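Local coordinates for ferripyochelin binding protein (Pyrococcus horikoshii, PDB 1V3W) that belongs to the gamma-class carbonic anhydrases, trimeric left-handed beta-helix enzymes that hydrate carbon dioxide reversibly at a zinc site, and also binds calcium, at the interface of chains A and B. Sequence-based numbering; all coordinates share one arbitrary frame. Chains: chain A/B, ferripyochelin binding protein.

Contact 1: the interface of chains A and B. Residues chain A 6, 26, 44, 46-47; chain B 38-39, 162, 166, 170.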
loop_
_atom_site.group_PDB
_atom_site.type_symbol
_atom_site.label_atom_id
_atom_site.label_comp_id
_atom_site.label_asym_id
_atom_site.label_seq_id
_atom_site.Cartn_x
_atom_site.Cartn_y
_atom_site.Cartn_z
ATOM N N ILE A 6 23.160 3.786 4.357
ATOM C CA ILE A 6 23.491 3.402 2.999
ATOM C C ILE A 6 24.593 4.338 2.607
ATOM O O ILE A 6 24.446 5.560 2.534
ATOM C CB ILE A 6 22.328 3.440 2.001
ATOM C CG1 ILE A 6 22.820 2.853 0.671
ATOM C CG2 ILE A 6 21.800 4.842 1.827
ATOM C CD1 ILE A 6 21.726 2.546 -0.314
ATOM N N ILE A 26 15.757 3.972 5.796
ATOM C CA ILE A 26 17.061 3.817 5.162
ATOM C C ILE A 26 17.754 5.117 4.772
ATOM O O ILE A 26 17.157 5.997 4.160
ATOM C CB ILE A 26 16.931 2.989 3.862
ATOM C CG1 ILE A 26 16.277 1.639 4.157
ATOM C CG2 ILE A 26 18.300 2.790 3.224
ATOM C CD1 ILE A 26 15.703 0.978 2.922
ATOM N N ARG A 44 12.634 5.622 2.365
ATOM C CA ARG A 44 13.876 5.291 1.678
ATOM C C ARG A 44 14.669 6.526 1.268
ATOM O O ARG A 44 14.397 7.147 0.245
ATOM C CB ARG A 44 13.563 4.403 0.463
ATOM C CG ARG A 44 14.786 3.878 -0.281
ATOM C CD ARG A 44 14.536 2.479 -0.872
ATOM N NE ARG A 44 13.410 2.432 -1.804
ATOM C CZ ARG A 44 13.493 2.698 -3.105
ATOM N NH1 ARG A 44 14.655 3.034 -3.650
ATOM N NH2 ARG A 44 12.410 2.617 -3.868
ATOM N N ASP A 46 17.622 7.050 -0.091
ATOM C CA ASP A 46 18.786 6.626 -0.868
ATOM C C ASP A 46 19.168 7.534 -2.035
ATOM O O ASP A 46 20.157 7.276 -2.724
ATOM C CB ASP A 46 18.608 5.178 -1.354
ATOM C CG ASP A 46 17.337 4.971 -2.164
ATOM O OD1 ASP A 46 16.608 5.952 -2.425
ATOM O OD2 ASP A 46 17.070 3.807 -2.540
ATOM N N ILE A 47 18.384 8.582 -2.264
ATOM C CA ILE A 47 18.690 9.551 -3.312
ATOM C C ILE A 47 18.773 10.895 -2.589
ATOM O O ILE A 47 19.853 11.291 -2.150
ATOM C CB ILE A 47 17.605 9.573 -4.418
ATOM C CG1 ILE A 47 17.494 8.183 -5.063
ATOM C CG2 ILE A 47 17.969 10.603 -5.486
ATOM C CD1 ILE A 47 16.455 8.088 -6.170
ATOM N N TRP B 38 12.035 -4.006 -3.697
ATOM C CA TRP B 38 12.248 -3.104 -2.581
ATOM C C TRP B 38 11.487 -3.382 -1.290
ATOM O O TRP B 38 10.600 -4.229 -1.253
ATOM C CB TRP B 38 12.041 -1.682 -3.112
ATOM C CG TRP B 38 13.003 -1.433 -4.248
ATOM C CD1 TRP B 38 12.816 -1.732 -5.572
ATOM C CD2 TRP B 38 14.368 -1.009 -4.122
ATOM N NE1 TRP B 38 13.985 -1.524 -6.273
ATOM C CE2 TRP B 38 14.941 -1.073 -5.414
ATOM C CE3 TRP B 38 15.148 -0.569 -3.050
ATOM C CZ2 TRP B 38 16.285 -0.736 -5.644
ATOM C CZ3 TRP B 38 16.477 -0.235 -3.284
ATOM C CH2 TRP B 38 17.029 -0.312 -4.576
ATOM N N PRO B 39 11.848 -2.684 -0.199
ATOM C CA PRO B 39 11.191 -2.886 1.094
ATOM C C PRO B 39 9.676 -2.983 1.094
ATOM O O PRO B 39 8.991 -2.164 0.488
ATOM C CB PRO B 39 11.671 -1.694 1.915
ATOM C CG PRO B 39 13.041 -1.455 1.382
ATOM C CD PRO B 39 12.844 -1.598 -0.110
ATOM N N LEU B 162 20.703 1.898 -8.552
ATOM C CA LEU B 162 20.298 2.020 -7.157
ATOM C C LEU B 162 20.396 0.659 -6.475
ATOM O O LEU B 162 20.891 0.546 -5.354
ATOM C CB LEU B 162 18.862 2.550 -7.089
ATOM C CG LEU B 162 18.436 3.375 -5.875
ATOM C CD1 LEU B 162 19.444 4.489 -5.618
ATOM C CD2 LEU B 162 17.055 3.957 -6.137
ATOM N N HIS B 166 22.606 -0.514 -3.101
ATOM C CA HIS B 166 22.072 -1.150 -1.901
ATOM C C HIS B 166 22.760 -2.484 -1.638
ATOM O O HIS B 166 23.071 -2.814 -0.497
ATOM C CB HIS B 166 20.562 -1.367 -2.039
ATOM C CG HIS B 166 19.750 -0.137 -1.776
ATOM N ND1 HIS B 166 19.035 0.047 -0.612
ATOM C CD2 HIS B 166 19.547 0.973 -2.524
ATOM C CE1 HIS B 166 18.426 1.218 -0.655
ATOM N NE2 HIS B 166 18.720 1.800 -1.804
ATOM N N ARG B 170 24.353 -1.192 1.857
ATOM C CA ARG B 170 23.355 -1.225 2.922
ATOM C C ARG B 170 23.942 -1.842 4.185
ATOM O O ARG B 170 24.706 -2.805 4.118
ATOM C CB ARG B 170 22.128 -2.034 2.487
ATOM C CG ARG B 170 21.107 -1.252 1.671
ATOM C CD ARG B 170 20.230 -0.368 2.557
ATOM N NE ARG B 170 19.256 -1.136 3.333
ATOM C CZ ARG B 170 18.172 -1.719 2.825
ATOM N NH1 ARG B 170 17.903 -1.630 1.529
ATOM N NH2 ARG B 170 17.355 -2.399 3.615
#
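A:Ile6, at the end of strand 2-6, forms an antiparallel beta bridge with B:Arg170, where chain B leaves its long helix 146-169 for strand 170-172. This is the part of the subunit interface near the C-terminal helix of a gamma-class carbonic anhydrase: that helix of one left-handed beta-helix lies against the coils of its neighbour. B:His166 is the hub. Its NE2 donates to the carboxylate oxygen OD2 of A:Asp46 at 2.7 Å, meeting the anti lone pair of that oxygen. The carboxylate stands nearly upright to the ring, the planes 83° apart. The syn lone pair of the same OD2 takes NH1 of A:Arg44 at 2.8 Å, a salt bridge within chain A. On the far edge of the imidazole, ND1 accepts from NH1 of B:Arg170 at 2.9 Å, which fixes the ring's rotation. Its faces are filled too: CD1 of A:Ile6 sits 3.4 Å from the centroid of the B:His166 ring, and CZ3 of B:Trp38 covers the opposite face. An alanine in place of B:His166 would probably leave A:Asp46 without its partner across the interface, open a gap between A:Ile6 and B:Trp38, and free the B:Arg170 guanidinium to turn. A:Arg44, CG anti to its backbone N (chi1 -175°) and the chain bent further out, lays its guanidinium almost parallel over the B:Trp38 indole as a cation-pi stack, NH1 3.9 Å from the centroid of the six-membered ring. CD2 of B:Leu162 abuts the guanidinium edge. CD1 of A:Ile26 caps the B:Arg170 guanidinium face, 3.7 Å from CZ.

Contact 2: the interface of chains A and B. Residues chain A 40, 42, 61-63, 83, 85; chain B 60-61, 82-83.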
loop_
_atom_site.group_PDB
_atom_site.type_symbol
_atom_site.label_atom_id
_atom_site.label_comp_id
_atom_site.label_asym_id
_atom_site.label_seq_id
_atom_site.Cartn_x
_atom_site.Cartn_y
_atom_site.Cartn_z
ATOM N N SER A 40 5.177 -1.322 8.643
ATOM C CA SER A 40 5.234 -1.465 7.192
ATOM C C SER A 40 5.435 -0.174 6.403
ATOM O O SER A 40 5.359 -0.180 5.173
ATOM C CB SER A 40 3.973 -2.187 6.702
ATOM O OG SER A 40 4.298 -3.313 5.901
ATOM N N VAL A 42 7.672 2.762 4.815
ATOM C CA VAL A 42 9.022 2.768 4.266
ATOM C C VAL A 42 9.483 4.180 3.938
ATOM O O VAL A 42 8.834 4.886 3.170
ATOM C CB VAL A 42 9.117 1.923 2.964
ATOM C CG1 VAL A 42 10.542 1.963 2.419
ATOM C CG2 VAL A 42 8.694 0.481 3.240
ATOM N N ASN A 61 1.989 1.103 6.096
ATOM C CA ASN A 61 2.102 0.837 4.666
ATOM C C ASN A 61 2.290 2.044 3.760
ATOM O O ASN A 61 2.023 1.982 2.558
ATOM C CB ASN A 61 0.913 -0.016 4.203
ATOM C CG ASN A 61 1.090 -1.477 4.565
ATOM O OD1 ASN A 61 2.129 -2.061 4.277
ATOM N ND2 ASN A 61 0.087 -2.071 5.199
ATOM N N VAL A 62 2.765 3.137 4.347
ATOM C CA VAL A 62 3.056 4.352 3.594
ATOM C C VAL A 62 4.455 4.206 2.999
ATOM O O VAL A 62 5.299 3.510 3.557
ATOM C CB VAL A 62 3.084 5.590 4.523
ATOM C CG1 VAL A 62 3.765 6.769 3.827
ATOM C CG2 VAL A 62 1.677 5.969 4.920
ATOM N N SER A 63 4.686 4.828 1.849
ATOM C CA SER A 63 6.015 4.827 1.253
ATOM C C SER A 63 6.407 6.280 1.016
ATOM O O SER A 63 5.583 7.088 0.579
ATOM C CB SER A 63 6.044 4.096 -0.093
ATOM O OG SER A 63 5.785 2.717 0.061
ATOM N N ASN A 83 -1.248 3.865 3.882
ATOM C CA ASN A 83 -1.071 3.548 2.479
ATOM C C ASN A 83 -0.898 4.667 1.469
ATOM O O ASN A 83 -0.968 4.443 0.257
ATOM C CB ASN A 83 -2.185 2.605 2.047
ATOM C CG ASN A 83 -2.039 1.264 2.679
ATOM O OD1 ASN A 83 -2.191 1.121 3.887
ATOM N ND2 ASN A 83 -1.686 0.272 1.876
ATOM N N MET A 85 1.375 7.737 -0.359
ATOM C CA MET A 85 2.708 7.719 -0.933
ATOM C C MET A 85 3.134 9.148 -1.256
ATOM O O MET A 85 2.446 9.855 -1.989
ATOM C CB MET A 85 2.691 6.856 -2.200
ATOM C CG MET A 85 4.032 6.314 -2.657
ATOM S SD MET A 85 5.120 7.548 -3.368
ATOM C CE MET A 85 6.653 7.180 -2.492
ATOM N N ASP B 60 8.704 -0.205 -3.299
ATOM C CA ASP B 60 8.210 -0.343 -1.933
ATOM C C ASP B 60 6.704 -0.475 -1.805
ATOM O O ASP B 60 5.948 0.242 -2.453
ATOM C CB ASP B 60 8.664 0.848 -1.081
ATOM C CG ASP B 60 10.011 1.393 -1.507
ATOM O OD1 ASP B 60 11.019 1.131 -0.818
ATOM O OD2 ASP B 60 10.054 2.085 -2.542
ATOM N N ASN B 61 6.286 -1.391 -0.938
ATOM C CA ASN B 61 4.877 -1.636 -0.650
ATOM C C ASN B 61 4.003 -2.052 -1.824
ATOM O O ASN B 61 2.778 -1.918 -1.780
ATOM C CB ASN B 61 4.279 -0.425 0.076
ATOM C CG ASN B 61 4.654 -0.405 1.545
ATOM O OD1 ASN B 61 4.483 -1.402 2.237
ATOM N ND2 ASN B 61 5.168 0.720 2.026
ATOM N N HIS B 82 5.882 2.603 -6.453
ATOM C CA HIS B 82 5.574 2.432 -5.047
ATOM C C HIS B 82 4.081 2.242 -4.831
ATOM O O HIS B 82 3.267 2.964 -5.410
ATOM C CB HIS B 82 5.967 3.683 -4.248
ATOM C CG HIS B 82 7.331 4.215 -4.553
ATOM N ND1 HIS B 82 8.475 3.739 -3.947
ATOM C CD2 HIS B 82 7.731 5.209 -5.381
ATOM C CE1 HIS B 82 9.519 4.419 -4.387
ATOM N NE2 HIS B 82 9.095 5.317 -5.259
ATOM N N ASN B 83 3.730 1.266 -4.006
ATOM C CA ASN B 83 2.354 0.965 -3.661
ATOM C C ASN B 83 1.375 0.562 -4.747
ATOM O O ASN B 83 0.162 0.518 -4.522
ATOM C CB ASN B 83 1.795 2.116 -2.837
ATOM C CG ASN B 83 2.435 2.185 -1.493
ATOM O OD1 ASN B 83 3.617 2.487 -1.377
ATOM N ND2 ASN B 83 1.674 1.850 -0.463
#
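Turns of chain B meet turns and short strands of chain A here in the left-handed beta-helix, stacked coil upon coil, with B:Asn61 and B:Asn83 reaching into the coils of chain A. Both asparagines have positive phi, and so do A:Ser40, A:Asn61 and A:Asn83 opposite them. The hydroxyl of A:Ser63 is the pivot: OG donates to the amide oxygen OD1 of B:Asn83 at 2.6 Å and accepts from ND2 of B:Asn61 at 2.9 Å, the latter nearly straight at 166°. With OG anti to the carbonyl carbon (chi1 -66°), the hydroxyl can bridge the two amides. ND2 of B:Asn61 also reaches the backbone carbonyl O of A:Ser40 at 3.3 Å, approaching nearly along the C=O axis, so its amide is tethered to two coils of chain A. B:Asn83, one coil on, divides the work between its two amide ends: ND2 donates to the carbonyl O of A:Asn61 at 3.0 Å, while OD1 takes the A:Ser63 hydroxyl, both on one coil of chain A. A:Ser40 and Asn61 of both chains are calcium-binding residues, and OD1 of A:Asn61 and OD1 of B:Asn61 stand 3.2 Å apart, which suggests that the metal sits close to the seam. B:His82 is a zinc ligand of the enzyme; its ND1 donates, by a bent bond, to OD2 of B:Asp60 at 2.7 Å, which is likely to help set the turn of the imidazole. Across from it, A:Met85 bends at chi2 and chi3 and lays its methyl CE over the ring face, 3.9 Å from the centroid of B:His82.

Contact 1 and contact 2 lie about 14 Å apart, between their C-alpha centres, along one A–B interface. Strand 42-45 of chain A serves both, giving A:Arg44 to contact 1 and A:Val42 to contact 2, and on chain B the turn at 38-39 of contact 1 precedes the turn at 60-61 of contact 2. Contact 1 adds the C-terminal helix and strand, whereas contact 2 is built from the beta-helix coils and carries metal-site residues. The deposited assembly has three copies and the interface is not an exact two-fold, as expected of a trimer, and the zinc ligands of this family come from adjacent subunits.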